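Local structure of hypothetical conserved protein (Geobacillus kaustophilus, 2QYH) at residues D[29-34]-D[246-251]; D[121-126]-D[145-150]; D[201-206]-D[252-257]; D[221-226]-D[230-235]. The protein is of unknown function but may act as a magnesium-dependent phosphatase of the haloacid dehalogenase-like hydrolase superfamily. All coordinates share one frame; numbering follows the deposited sequence.

Contact 1. Residues D[29-34]-D[246-251]; sequences VRRLKQ and GIWYGL
Arg31 and Trp248 meet at one end of this helix-helix contact, Leu32 and Leu251 at the other. The CB of Arg31 points from its helix toward residues 246-251, and the chain then curls against the far end of the indole instead of stretching past it. CG lies 3.9 Å from Trp248 CZ3, the first atom to touch. Bends at chi2 (-65°) and chi3 (-59°) carry CD and NE off the ring and bring the tip back to it, with NH1 3.9 Å from Trp248 CH2. The guanidinium and indole planes stand 68° apart, so the two groups meet at a slant and do not stack; no hydrogen bond joins the segments. Helix 23-34 links the parallel strands 5-8 and 38-42 in a beta-alpha-beta crossover of the Rossmann-like core, and helix 246-253 is the last helix of the chain. Leu32 also touches Val6 and Ile247 touches Phe8, which sets both helices against the strand 5-8 region. Between them the leucine side chains lie roughly perpendicular: Leu32 CD1 is 3.7 Å from Leu251 CD1 and 3.9 Å from Leu251 CD2, fitting against both branches. Beyond this buried pair, Leu256 touches both leucines, while Arg30 makes a salt bridge with Asp115 of the second subunit.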
loop_
_atom_site.group_PDB
_atom_site.type_symbol
_atom_site.label_atom_id
_atom_site.label_comp_id
_atom_site.label_asym_id
_atom_site.label_seq_id
_atom_site.Cartn_x
_atom_site.Cartn_y
_atom_site.Cartn_z
ATOM N N VAL D 29 -11.714 -11.408 -9.296
ATOM C CA VAL D 29 -11.005 -10.513 -10.202
ATOM C C VAL D 29 -10.227 -11.294 -11.260
ATOM O O VAL D 29 -10.224 -10.929 -12.439
ATOM C CB VAL D 29 -10.040 -9.579 -9.432
ATOM C CG1 VAL D 29 -9.173 -8.816 -10.402
ATOM C CG2 VAL D 29 -10.838 -8.590 -8.574
ATOM N N ARG D 30 -9.576 -12.372 -10.842
ATOM C CA ARG D 30 -8.821 -13.193 -11.776
ATOM C C ARG D 30 -9.741 -13.691 -12.889
ATOM O O ARG D 30 -9.439 -13.526 -14.066
ATOM C CB ARG D 30 -8.196 -14.382 -11.047
ATOM C CG ARG D 30 -7.719 -15.474 -11.968
ATOM C CD ARG D 30 -7.245 -16.689 -11.200
ATOM N NE ARG D 30 -7.038 -17.818 -12.098
ATOM C CZ ARG D 30 -7.986 -18.665 -12.479
ATOM N NH1 ARG D 30 -7.688 -19.654 -13.308
ATOM N NH2 ARG D 30 -9.224 -18.543 -12.016
ATOM N N ARG D 31 -10.867 -14.288 -12.503
ATOM C CA ARG D 31 -11.841 -14.815 -13.451
ATOM C C ARG D 31 -12.366 -13.735 -14.390
ATOM O O ARG D 31 -12.485 -13.972 -15.594
ATOM C CB ARG D 31 -13.014 -15.471 -12.706
ATOM C CG ARG D 31 -12.677 -16.791 -12.018
ATOM C CD ARG D 31 -12.303 -17.842 -13.042
ATOM N NE ARG D 31 -13.391 -18.057 -13.994
ATOM C CZ ARG D 31 -14.466 -18.803 -13.749
ATOM N NH1 ARG D 31 -14.603 -19.421 -12.581
ATOM N NH2 ARG D 31 -15.414 -18.917 -14.672
ATOM N N LEU D 32 -12.681 -12.554 -13.855
ATOM C CA LEU D 32 -13.177 -11.470 -14.699
ATOM C C LEU D 32 -12.163 -11.079 -15.777
ATOM O O LEU D 32 -12.507 -10.986 -16.957
ATOM C CB LEU D 32 -13.516 -10.244 -13.857
ATOM C CG LEU D 32 -14.760 -10.310 -12.969
ATOM C CD1 LEU D 32 -14.946 -8.978 -12.271
ATOM C CD2 LEU D 32 -15.988 -10.631 -13.811
ATOM N N LYS D 33 -10.915 -10.845 -15.370
ATOM C CA LYS D 33 -9.860 -10.471 -16.310
ATOM C C LYS D 33 -9.680 -11.540 -17.390
ATOM O O LYS D 33 -9.531 -11.237 -18.567
ATOM C CB LYS D 33 -8.544 -10.262 -15.567
ATOM C CG LYS D 33 -8.442 -8.938 -14.835
ATOM C CD LYS D 33 -7.476 -9.036 -13.667
ATOM C CE LYS D 33 -6.651 -7.774 -13.513
ATOM N NZ LYS D 33 -5.568 -7.703 -14.547
ATOM N N GLN D 34 -9.702 -12.790 -16.970
ATOM C CA GLN D 34 -9.551 -13.909 -17.881
ATOM C C GLN D 34 -10.625 -13.871 -18.985
ATOM O O GLN D 34 -10.355 -14.199 -20.145
ATOM C CB GLN D 34 -9.664 -15.196 -17.074
ATOM C CG GLN D 34 -9.063 -16.415 -17.699
ATOM C CD GLN D 34 -9.072 -17.585 -16.734
ATOM O OE1 GLN D 34 -10.136 -18.021 -16.284
ATOM N NE2 GLN D 34 -7.885 -18.091 -16.399
ATOM N N GLY D 246 -19.207 -12.034 -0.798
ATOM C CA GLY D 246 -20.136 -11.121 -1.442
ATOM C C GLY D 246 -19.843 -10.826 -2.902
ATOM O O GLY D 246 -20.721 -10.953 -3.762
ATOM N N ILE D 247 -18.607 -10.434 -3.194
ATOM C CA ILE D 247 -18.237 -10.119 -4.562
ATOM C C ILE D 247 -18.266 -11.321 -5.496
ATOM O O ILE D 247 -18.815 -11.238 -6.591
ATOM C CB ILE D 247 -16.872 -9.445 -4.600
ATOM C CG1 ILE D 247 -17.032 -8.028 -4.050
ATOM C CG2 ILE D 247 -16.321 -9.436 -6.024
ATOM C CD1 ILE D 247 -15.781 -7.233 -4.019
ATOM N N TRP D 248 -17.688 -12.438 -5.065
ATOM C CA TRP D 248 -17.678 -13.646 -5.878
ATOM C C TRP D 248 -19.102 -14.104 -6.178
ATOM O O TRP D 248 -19.456 -14.376 -7.328
ATOM C CB TRP D 248 -16.921 -14.762 -5.152
ATOM C CG TRP D 248 -17.072 -16.102 -5.799
ATOM C CD1 TRP D 248 -18.016 -17.048 -5.516
ATOM C CD2 TRP D 248 -16.288 -16.633 -6.873
ATOM N NE1 TRP D 248 -17.871 -18.133 -6.346
ATOM C CE2 TRP D 248 -16.814 -17.904 -7.191
ATOM C CE3 TRP D 248 -15.191 -16.153 -7.600
ATOM C CZ2 TRP D 248 -16.284 -18.707 -8.206
ATOM C CZ3 TRP D 248 -14.661 -16.952 -8.611
ATOM C CH2 TRP D 248 -15.210 -18.215 -8.903
ATOM N N TYR D 249 -19.913 -14.185 -5.130
ATOM C CA TYR D 249 -21.296 -14.612 -5.261
ATOM C C TYR D 249 -22.058 -13.701 -6.213
ATOM O O TYR D 249 -22.748 -14.169 -7.124
ATOM C CB TYR D 249 -21.976 -14.616 -3.890
ATOM C CG TYR D 249 -23.421 -15.047 -3.937
ATOM C CD1 TYR D 249 -24.455 -14.110 -3.888
ATOM C CD2 TYR D 249 -23.755 -16.393 -4.070
ATOM C CE1 TYR D 249 -25.789 -14.507 -3.970
ATOM C CE2 TYR D 249 -25.082 -16.800 -4.153
ATOM C CZ TYR D 249 -26.094 -15.856 -4.104
ATOM O OH TYR D 249 -27.399 -16.272 -4.184
ATOM N N GLY D 250 -21.929 -12.397 -5.996
ATOM C CA GLY D 250 -22.618 -11.441 -6.841
ATOM C C GLY D 250 -22.253 -11.603 -8.302
ATOM O O GLY D 250 -23.128 -11.695 -9.161
ATOM N N LEU D 251 -20.955 -11.642 -8.583
ATOM C CA LEU D 251 -20.480 -11.787 -9.949
ATOM C C LEU D 251 -20.996 -13.092 -10.560
ATOM O O LEU D 251 -21.266 -13.166 -11.760
ATOM C CB LEU D 251 -18.946 -11.745 -9.980
ATOM C CG LEU D 251 -18.282 -10.395 -9.680
ATOM C CD1 LEU D 251 -16.790 -10.596 -9.460
ATOM C CD2 LEU D 251 -18.545 -9.412 -10.830
#

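Contact 2. Residues D[121-126]-D[145-150]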
loop_
_atom_site.group_PDB
_atom_site.type_symbol
_atom_site.label_atom_id
_atom_site.label_comp_id
_atom_site.label_asym_id
_atom_site.label_seq_id
_atom_site.Cartn_x
_atom_site.Cartn_y
_atom_site.Cartn_z
ATOM N N VAL D 121 -4.273 14.998 13.545
ATOM C CA VAL D 121 -5.441 14.211 13.924
ATOM C C VAL D 121 -6.285 13.642 12.790
ATOM O O VAL D 121 -6.512 12.424 12.719
ATOM C CB VAL D 121 -6.359 15.034 14.848
ATOM C CG1 VAL D 121 -7.710 14.372 14.989
ATOM C CG2 VAL D 121 -5.705 15.176 16.205
ATOM N N SER D 122 -6.771 14.517 11.916
ATOM C CA SER D 122 -7.609 14.081 10.807
ATOM C C SER D 122 -6.862 13.135 9.872
ATOM O O SER D 122 -7.453 12.220 9.303
ATOM C CB SER D 122 -8.106 15.286 10.016
ATOM O OG SER D 122 -7.031 15.906 9.333
HETATM N N MSE D 123 -5.562 13.360 9.714
HETATM C CA MSE D 123 -4.743 12.526 8.839
HETATM C C MSE D 123 -4.300 11.200 9.467
HETATM O O MSE D 123 -4.099 10.206 8.767
HETATM C CB MSE D 123 -3.508 13.298 8.381
HETATM C CG MSE D 123 -3.812 14.546 7.580
HETATM SE SE MSE D 123 -4.525 14.240 5.798
HETATM C CE MSE D 123 -4.213 12.353 5.598
ATOM N N ALA D 124 -4.131 11.188 10.781
ATOM C CA ALA D 124 -3.723 9.973 11.453
ATOM C C ALA D 124 -4.876 8.989 11.324
ATOM O O ALA D 124 -4.676 7.771 11.289
ATOM C CB ALA D 124 -3.428 10.261 12.909
ATOM N N SER D 125 -6.088 9.529 11.243
ATOM C CA SER D 125 -7.266 8.686 11.116
ATOM C C SER D 125 -7.303 7.998 9.752
ATOM O O SER D 125 -7.955 6.966 9.587
ATOM C CB SER D 125 -8.541 9.506 11.341
ATOM O OG SER D 125 -8.737 10.463 10.323
ATOM N N LEU D 126 -6.609 8.580 8.779
ATOM C CA LEU D 126 -6.520 8.013 7.436
ATOM C C LEU D 126 -5.275 7.128 7.431
ATOM O O LEU D 126 -4.919 6.525 6.411
ATOM C CB LEU D 126 -6.364 9.132 6.408
ATOM C CG LEU D 126 -7.581 9.582 5.594
ATOM C CD1 LEU D 126 -8.854 9.432 6.398
ATOM C CD2 LEU D 126 -7.373 11.022 5.155
ATOM N N GLN D 145 -7.147 17.542 -5.995
ATOM C CA GLN D 145 -8.038 17.622 -4.857
ATOM C C GLN D 145 -7.237 18.214 -3.713
ATOM O O GLN D 145 -6.008 18.105 -3.685
ATOM C CB GLN D 145 -8.535 16.217 -4.509
ATOM C CG GLN D 145 -9.609 16.149 -3.456
ATOM C CD GLN D 145 -10.226 14.764 -3.368
ATOM O OE1 GLN D 145 -10.791 14.264 -4.347
ATOM N NE2 GLN D 145 -10.123 14.136 -2.196
ATOM N N ALA D 146 -7.923 18.859 -2.780
ATOM C CA ALA D 146 -7.234 19.460 -1.652
ATOM C C ALA D 146 -8.020 19.209 -0.386
ATOM O O ALA D 146 -9.150 18.715 -0.428
ATOM C CB ALA D 146 -7.054 20.962 -1.880
ATOM N N LEU D 147 -7.403 19.545 0.740
ATOM C CA LEU D 147 -8.024 19.369 2.039
ATOM C C LEU D 147 -7.989 20.687 2.790
ATOM O O LEU D 147 -6.943 21.334 2.879
ATOM C CB LEU D 147 -7.278 18.303 2.836
ATOM C CG LEU D 147 -7.386 16.858 2.349
ATOM C CD1 LEU D 147 -6.335 16.014 3.039
ATOM C CD2 LEU D 147 -8.784 16.315 2.631
ATOM N N LEU D 148 -9.144 21.089 3.311
ATOM C CA LEU D 148 -9.249 22.320 4.081
ATOM C C LEU D 148 -9.458 21.905 5.520
ATOM O O LEU D 148 -10.340 21.094 5.813
ATOM C CB LEU D 148 -10.443 23.155 3.620
ATOM C CG LEU D 148 -10.710 24.433 4.424
ATOM C CD1 LEU D 148 -9.543 25.396 4.268
ATOM C CD2 LEU D 148 -11.987 25.078 3.937
ATOM N N PHE D 149 -8.649 22.447 6.418
ATOM C CA PHE D 149 -8.787 22.090 7.814
ATOM C C PHE D 149 -9.447 23.181 8.639
ATOM O O PHE D 149 -8.831 24.193 8.981
ATOM C CB PHE D 149 -7.429 21.708 8.390
ATOM C CG PHE D 149 -6.805 20.534 7.699
ATOM C CD1 PHE D 149 -6.121 20.701 6.501
ATOM C CD2 PHE D 149 -6.950 19.249 8.217
ATOM C CE1 PHE D 149 -5.593 19.608 5.825
ATOM C CE2 PHE D 149 -6.427 18.151 7.549
ATOM C CZ PHE D 149 -5.746 18.329 6.349
ATOM N N CYS D 150 -10.724 22.952 8.934
ATOM C CA CYS D 150 -11.539 23.857 9.720
ATOM C C CYS D 150 -12.760 23.053 10.139
ATOM O O CYS D 150 -13.050 22.002 9.554
ATOM C CB CYS D 150 -11.980 25.062 8.884
ATOM S SG CYS D 150 -13.355 24.727 7.761
#
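Ser122 faces Phe149 with their CA atoms 8.6 Å apart, and Met123 faces Leu147 at a CA-CA distance of 10.2 Å, spacings that leave the whole contact to side chains. Residues 121-124 belong to helix 117-124, while 145-148 are an extended strand whose backbone is hydrogen-bonded to Val102 on one side and to Thr175 on the other. Leu147 and Phe149, two residues apart, both direct their CB atoms at the helix. The contact lies where a helix packs on the five-stranded antiparallel sheet, consistent with the cap of Cof-type haloacid dehalogenase-like hydrolases, in which helices cover one face of such a sheet. Met123, a selenomethionine, meets Leu147 tip to tip, its SE lying 3.7 Å from Leu147 CD1. Bends at chi2 (-70°) and chi3 curl the chain so that the same selenium also comes to the edge of the Phe149 ring, 4.3 Å from CZ and near the ring plane. Ser122 OG likewise lies at that edge, in the plane of the ring beside CE2. Its first torsion (69°) sets the hydroxyl between the backbone N and the carbonyl carbon, where it is hydrogen-bonded to the carbonyl of His118 one turn earlier in the helix, so this buried polar atom is satisfied within its own helix. Trp170 of strand 165-171 touches Leu147, and His171 touches Ser122; a glycerol, probably from the crystallisation liquor, lies about 5 Å from the Leu147 side chain.

Contact 3. Residues D[201-206]-D[252-257]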
loop_
_atom_site.group_PDB
_atom_site.type_symbol
_atom_site.label_atom_id
_atom_site.label_comp_id
_atom_site.label_asym_id
_atom_site.label_seq_id
_atom_site.Cartn_x
_atom_site.Cartn_y
_atom_site.Cartn_z
ATOM N N ASP D 201 -23.514 -2.434 -20.008
ATOM C CA ASP D 201 -22.438 -3.382 -19.770
ATOM C C ASP D 201 -21.534 -2.901 -18.651
ATOM O O ASP D 201 -20.444 -3.431 -18.459
ATOM C CB ASP D 201 -21.618 -3.588 -21.038
ATOM C CG ASP D 201 -22.434 -4.171 -22.169
ATOM O OD1 ASP D 201 -22.960 -5.294 -22.023
ATOM O OD2 ASP D 201 -22.551 -3.501 -23.211
ATOM N N VAL D 202 -21.985 -1.893 -17.917
ATOM C CA VAL D 202 -21.207 -1.356 -16.815
ATOM C C VAL D 202 -21.799 -1.856 -15.500
ATOM O O VAL D 202 -22.996 -1.742 -15.279
ATOM C CB VAL D 202 -21.229 0.190 -16.821
ATOM C CG1 VAL D 202 -20.352 0.741 -15.699
ATOM C CG2 VAL D 202 -20.755 0.700 -18.160
ATOM N N TYR D 203 -20.957 -2.414 -14.638
ATOM C CA TYR D 203 -21.386 -2.930 -13.341
ATOM C C TYR D 203 -20.612 -2.215 -12.241
ATOM O O TYR D 203 -19.521 -1.708 -12.483
ATOM C CB TYR D 203 -21.084 -4.424 -13.252
ATOM C CG TYR D 203 -21.761 -5.254 -14.308
ATOM C CD1 TYR D 203 -22.908 -5.999 -14.012
ATOM C CD2 TYR D 203 -21.281 -5.271 -15.613
ATOM C CE1 TYR D 203 -23.556 -6.751 -14.993
ATOM C CE2 TYR D 203 -21.920 -6.015 -16.605
ATOM C CZ TYR D 203 -23.060 -6.749 -16.289
ATOM O OH TYR D 203 -23.702 -7.469 -17.271
ATOM N N ALA D 204 -21.165 -2.177 -11.035
ATOM C CA ALA D 204 -20.477 -1.549 -9.909
ATOM C C ALA D 204 -20.896 -2.183 -8.586
ATOM O O ALA D 204 -22.044 -2.565 -8.412
ATOM C CB ALA D 204 -20.754 -0.042 -9.882
ATOM N N PHE D 205 -19.950 -2.304 -7.664
ATOM C CA PHE D 205 -20.217 -2.866 -6.342
ATOM C C PHE D 205 -19.909 -1.797 -5.305
ATOM O O PHE D 205 -18.794 -1.275 -5.260
ATOM C CB PHE D 205 -19.338 -4.093 -6.067
ATOM C CG PHE D 205 -19.770 -5.326 -6.794
ATOM C CD1 PHE D 205 -20.196 -6.447 -6.088
ATOM C CD2 PHE D 205 -19.714 -5.388 -8.181
ATOM C CE1 PHE D 205 -20.558 -7.623 -6.757
ATOM C CE2 PHE D 205 -20.071 -6.550 -8.860
ATOM C CZ PHE D 205 -20.494 -7.673 -8.150
ATOM N N GLY D 206 -20.896 -1.482 -4.471
ATOM C CA GLY D 206 -20.709 -0.464 -3.453
ATOM C C GLY D 206 -21.290 -0.853 -2.112
ATOM O O GLY D 206 -22.077 -1.797 -2.007
ATOM N N LYS D 252 -21.139 -14.113 -9.723
ATOM C CA LYS D 252 -21.627 -15.413 -10.164
ATOM C C LYS D 252 -23.114 -15.278 -10.540
ATOM O O LYS D 252 -23.554 -15.724 -11.602
ATOM C CB LYS D 252 -21.460 -16.424 -9.031
ATOM C CG LYS D 252 -21.359 -17.862 -9.479
ATOM C CD LYS D 252 -19.973 -18.180 -10.000
ATOM C CE LYS D 252 -19.919 -19.587 -10.577
ATOM N NZ LYS D 252 -20.372 -20.614 -9.597
ATOM N N GLN D 253 -23.879 -14.648 -9.655
ATOM C CA GLN D 253 -25.300 -14.434 -9.874
ATOM C C GLN D 253 -25.531 -13.651 -11.164
ATOM O O GLN D 253 -26.369 -14.022 -11.983
ATOM C CB GLN D 253 -25.892 -13.667 -8.689
ATOM C CG GLN D 253 -27.128 -14.307 -8.085
ATOM C CD GLN D 253 -26.900 -15.755 -7.697
ATOM O OE1 GLN D 253 -25.945 -16.079 -6.995
ATOM N NE2 GLN D 253 -27.783 -16.634 -8.152
ATOM N N LEU D 254 -24.782 -12.562 -11.337
ATOM C CA LEU D 254 -24.897 -11.717 -12.523
ATOM C C LEU D 254 -24.349 -12.442 -13.744
ATOM O O LEU D 254 -24.422 -11.949 -14.872
ATOM C CB LEU D 254 -24.140 -10.408 -12.307
ATOM C CG LEU D 254 -24.672 -9.529 -11.171
ATOM C CD1 LEU D 254 -23.780 -8.308 -10.997
ATOM C CD2 LEU D 254 -26.103 -9.111 -11.471
ATOM N N GLN D 255 -23.786 -13.618 -13.499
ATOM C CA GLN D 255 -23.232 -14.445 -14.555
ATOM C C GLN D 255 -22.045 -13.834 -15.290
ATOM O O GLN D 255 -21.826 -14.098 -16.472
ATOM C CB GLN D 255 -24.338 -14.826 -15.538
ATOM C CG GLN D 255 -25.472 -15.570 -14.857
ATOM C CD GLN D 255 -26.432 -16.214 -15.827
ATOM O OE1 GLN D 255 -27.014 -15.547 -16.685
ATOM N NE2 GLN D 255 -26.612 -17.524 -15.693
ATOM N N LEU D 256 -21.285 -13.004 -14.585
ATOM C CA LEU D 256 -20.096 -12.409 -15.165
ATOM C C LEU D 256 -19.023 -13.471 -14.982
ATOM O O LEU D 256 -17.981 -13.440 -15.631
ATOM C CB LEU D 256 -19.714 -11.118 -14.440
ATOM C CG LEU D 256 -20.498 -9.883 -14.892
ATOM C CD1 LEU D 256 -20.100 -8.681 -14.057
ATOM C CD2 LEU D 256 -20.235 -9.620 -16.372
ATOM N N ILE D 257 -19.306 -14.416 -14.089
ATOM C CA ILE D 257 -18.419 -15.538 -13.815
ATOM C C ILE D 257 -19.238 -16.821 -13.914
ATOM O O ILE D 257 -20.002 -17.072 -12.956
ATOM C CB ILE D 257 -17.824 -15.480 -12.405
ATOM C CG1 ILE D 257 -16.877 -14.294 -12.283
ATOM C CG2 ILE D 257 -17.099 -16.784 -12.101
ATOM C CD1 ILE D 257 -16.192 -14.218 -10.950
#
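Tyr203 and Leu256 make a CH-pi contact in this apolar meeting of a strand with the C-terminal tail. The methyl CD1 of Leu256 sits 3.8 Å from the centroid of the Tyr203 ring and only 8° off the ring normal, squarely over one face. The other branch, CD2, reaches further along the same ring, 4.0 Å from Tyr203 CZ, so the leucine covers the phenol from its centre toward the hydroxyl-bearing end.

The remaining contacts are van der Waals ones made by Leu254. Its CD1 touches Tyr203 CD1 at 3.9 Å, approaching the ring obliquely. With CG anti to the carbonyl carbon (chi1 -63°) and CD1 extended beyond it, that same methyl is carried on toward the neighbouring ring, 4.4 Å from Phe205 CZ, and thus bridges the two aromatic residues of the strand.

Backbone hydrogen bonding shapes the tail. Gln255, with positive phi, forms a Schellman motif at the C-terminal side of the helix: its N is bonded to Lys252 O at 2.8 Å, and Leu256 N probably to Leu251 O. The reversal lets Leu254 and Leu256, on either side of it in sequence, both turn to the sheet.

Strand 202-206 lies between strands 5-8 and 220-223 in the parallel core. Leu256 also rests on Val6 and on Leu251 of the preceding helix, Leu254 on Thr220 and Val222, and Phe205 meets the ring of Phe8.

Contact 4. Residues D[221-226]-D[230-235]; sequences GVAMGN and EVKRVA
Ala223 and Ala235 point their methyl groups at each other, CB to CB at 3.4 Å, where strand 220-223 meets helix 229-234. Such small side chains let the backbones draw close: the CA atoms of Gly221 and Ala235 are just 4.7 Å apart, and Gly221 has no side chain to intervene. The Ala223 methyl also abuts the helix backbone, 3.8 Å from Lys232 CA. From a second direction comes Val231, whose CG1, anti to its backbone N (chi1 177°), lies 4.1 Å from Ala223 CB; the same valine rests on Ile212 and Leu215 of helix 212-217.

Lys232 is set quite differently. Its CB does not aim straight at the strand, but beyond CG the chain is fully extended and runs alongside the loop that follows Ala223. CE passes 3.8 Å from Met224 O, and NZ ends in a hydrogen bond of 2.7 Å to Gly225 O. The ammonium approaches that carbonyl from a bent direction, with a C=O...N angle of 142° and a tilt of 33° from the carbonyl plane.

The CB of Arg233 points away from the strand, and its guanidinium grips Glu230 side-on in a salt bridge, NE to OE1 and NH2 to OE2. Val222, and Met224 in the loop beyond the strand, direct their CB atoms away from the helix and touch Phe205. Strand 220-223, helix 229-234 and the parallel strand 237-238 together make a beta-alpha-beta unit at the edge of the Rossmann-like core of the haloacid dehalogenase-like fold.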
loop_
_atom_site.group_PDB
_atom_site.type_symbol
_atom_site.label_atom_id
_atom_site.label_comp_id
_atom_site.label_asym_id
_atom_site.label_seq_id
_atom_site.Cartn_x
_atom_site.Cartn_y
_atom_site.Cartn_z
ATOM N N GLY D 221 -26.157 -1.847 -10.701
ATOM C CA GLY D 221 -25.555 -1.477 -9.439
ATOM C C GLY D 221 -25.736 -2.607 -8.448
ATOM O O GLY D 221 -26.827 -3.176 -8.326
ATOM N N VAL D 222 -24.663 -2.943 -7.742
ATOM C CA VAL D 222 -24.713 -4.015 -6.765
ATOM C C VAL D 222 -24.327 -3.531 -5.376
ATOM O O VAL D 222 -23.227 -3.016 -5.168
ATOM C CB VAL D 222 -23.776 -5.164 -7.157
ATOM C CG1 VAL D 222 -23.923 -6.308 -6.169
ATOM C CG2 VAL D 222 -24.098 -5.632 -8.563
ATOM N N ALA D 223 -25.247 -3.689 -4.430
ATOM C CA ALA D 223 -25.002 -3.298 -3.047
ATOM C C ALA D 223 -24.555 -4.545 -2.299
ATOM O O ALA D 223 -25.019 -5.642 -2.591
ATOM C CB ALA D 223 -26.275 -2.748 -2.412
HETATM N N MSE D 224 -23.656 -4.376 -1.338
HETATM C CA MSE D 224 -23.166 -5.493 -0.522
HETATM C C MSE D 224 -24.187 -5.844 0.571
HETATM O O MSE D 224 -24.916 -4.971 1.028
HETATM C CB MSE D 224 -21.868 -5.089 0.178
HETATM C CG MSE D 224 -20.790 -4.499 -0.747
HETATM SE SE MSE D 224 -20.052 -5.934 -1.977
HETATM C CE MSE D 224 -18.930 -7.052 -0.725
ATOM N N GLY D 225 -24.169 -7.101 1.018
ATOM C CA GLY D 225 -25.050 -7.578 2.065
ATOM C C GLY D 225 -25.259 -6.649 3.256
ATOM O O GLY D 225 -26.400 -6.485 3.705
ATOM N N ASN D 226 -24.214 -6.041 3.804
ATOM C CA ASN D 226 -24.448 -5.159 4.942
ATOM C C ASN D 226 -24.378 -3.688 4.587
ATOM O O ASN D 226 -23.912 -2.869 5.387
ATOM C CB ASN D 226 -23.466 -5.480 6.092
ATOM C CG ASN D 226 -23.656 -6.883 6.632
ATOM O OD1 ASN D 226 -24.780 -7.392 6.663
ATOM N ND2 ASN D 226 -22.570 -7.517 7.058
ATOM N N GLU D 230 -30.192 2.859 2.093
ATOM C CA GLU D 230 -30.335 3.852 1.016
ATOM C C GLU D 230 -29.455 3.467 -0.180
ATOM O O GLU D 230 -29.673 3.926 -1.308
ATOM C CB GLU D 230 -29.955 5.248 1.507
ATOM C CG GLU D 230 -30.988 5.922 2.403
ATOM C CD GLU D 230 -32.347 6.102 1.730
ATOM O OE1 GLU D 230 -32.413 6.151 0.483
ATOM O OE2 GLU D 230 -33.358 6.210 2.457
ATOM N N VAL D 231 -28.464 2.618 0.091
ATOM C CA VAL D 231 -27.545 2.117 -0.917
ATOM C C VAL D 231 -28.219 0.934 -1.611
ATOM O O VAL D 231 -28.159 0.798 -2.836
ATOM C CB VAL D 231 -26.224 1.636 -0.272
ATOM C CG1 VAL D 231 -25.300 1.056 -1.337
ATOM C CG2 VAL D 231 -25.550 2.791 0.475
ATOM N N LYS D 232 -28.864 0.086 -0.815
ATOM C CA LYS D 232 -29.565 -1.077 -1.337
ATOM C C LYS D 232 -30.766 -0.644 -2.167
ATOM O O LYS D 232 -31.158 -1.331 -3.110
ATOM C CB LYS D 232 -30.059 -1.966 -0.197
ATOM C CG LYS D 232 -28.981 -2.464 0.730
ATOM C CD LYS D 232 -29.473 -3.665 1.521
ATOM C CE LYS D 232 -28.376 -4.254 2.401
ATOM N NZ LYS D 232 -28.815 -5.532 3.031
ATOM N N ARG D 233 -31.356 0.493 -1.815
ATOM C CA ARG D 233 -32.524 0.971 -2.538
ATOM C C ARG D 233 -32.228 1.180 -4.016
ATOM O O ARG D 233 -33.019 0.783 -4.877
ATOM C CB ARG D 233 -33.038 2.287 -1.942
ATOM C CG ARG D 233 -34.332 2.762 -2.582
ATOM C CD ARG D 233 -34.431 4.268 -2.581
ATOM N NE ARG D 233 -34.568 4.813 -1.236
ATOM C CZ ARG D 233 -35.680 5.370 -0.775
ATOM N NH1 ARG D 233 -36.746 5.450 -1.560
ATOM N NH2 ARG D 233 -35.728 5.853 0.461
ATOM N N VAL D 234 -31.089 1.804 -4.307
ATOM C CA VAL D 234 -30.705 2.085 -5.682
ATOM C C VAL D 234 -30.008 0.935 -6.373
ATOM O O VAL D 234 -29.784 0.995 -7.580
ATOM C CB VAL D 234 -29.779 3.321 -5.782
ATOM C CG1 VAL D 234 -30.492 4.544 -5.237
ATOM C CG2 VAL D 234 -28.467 3.064 -5.032
ATOM N N ALA D 235 -29.662 -0.108 -5.625
ATOM C CA ALA D 235 -28.982 -1.258 -6.216
ATOM C C ALA D 235 -29.943 -2.145 -7.002
ATOM O O ALA D 235 -31.070 -2.378 -6.578
ATOM C CB ALA D 235 -28.290 -2.080 -5.126
#

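Overall arrangement
From the N terminus, residues 29-34 open the longest loop, which contact 1 closes at 246-251 near the end of the chain. Contact 2 lies within that loop, closing a short excursion in the domain with the antiparallel sheet; its centre is 34 Å from that of contact 1, across the centre of the chain. Contact 3 opens later, at 201-206, and closes at 252-257, so its segments alternate with those of contact 1. Contact 4 closes locally within both of these loops. Contacts 1, 3 and 4 touch one another: helix 246-253 serves the first two, while neighbouring strands 202-206 and 220-223 join the last two through backbone hydrogen bonds in the core sheet.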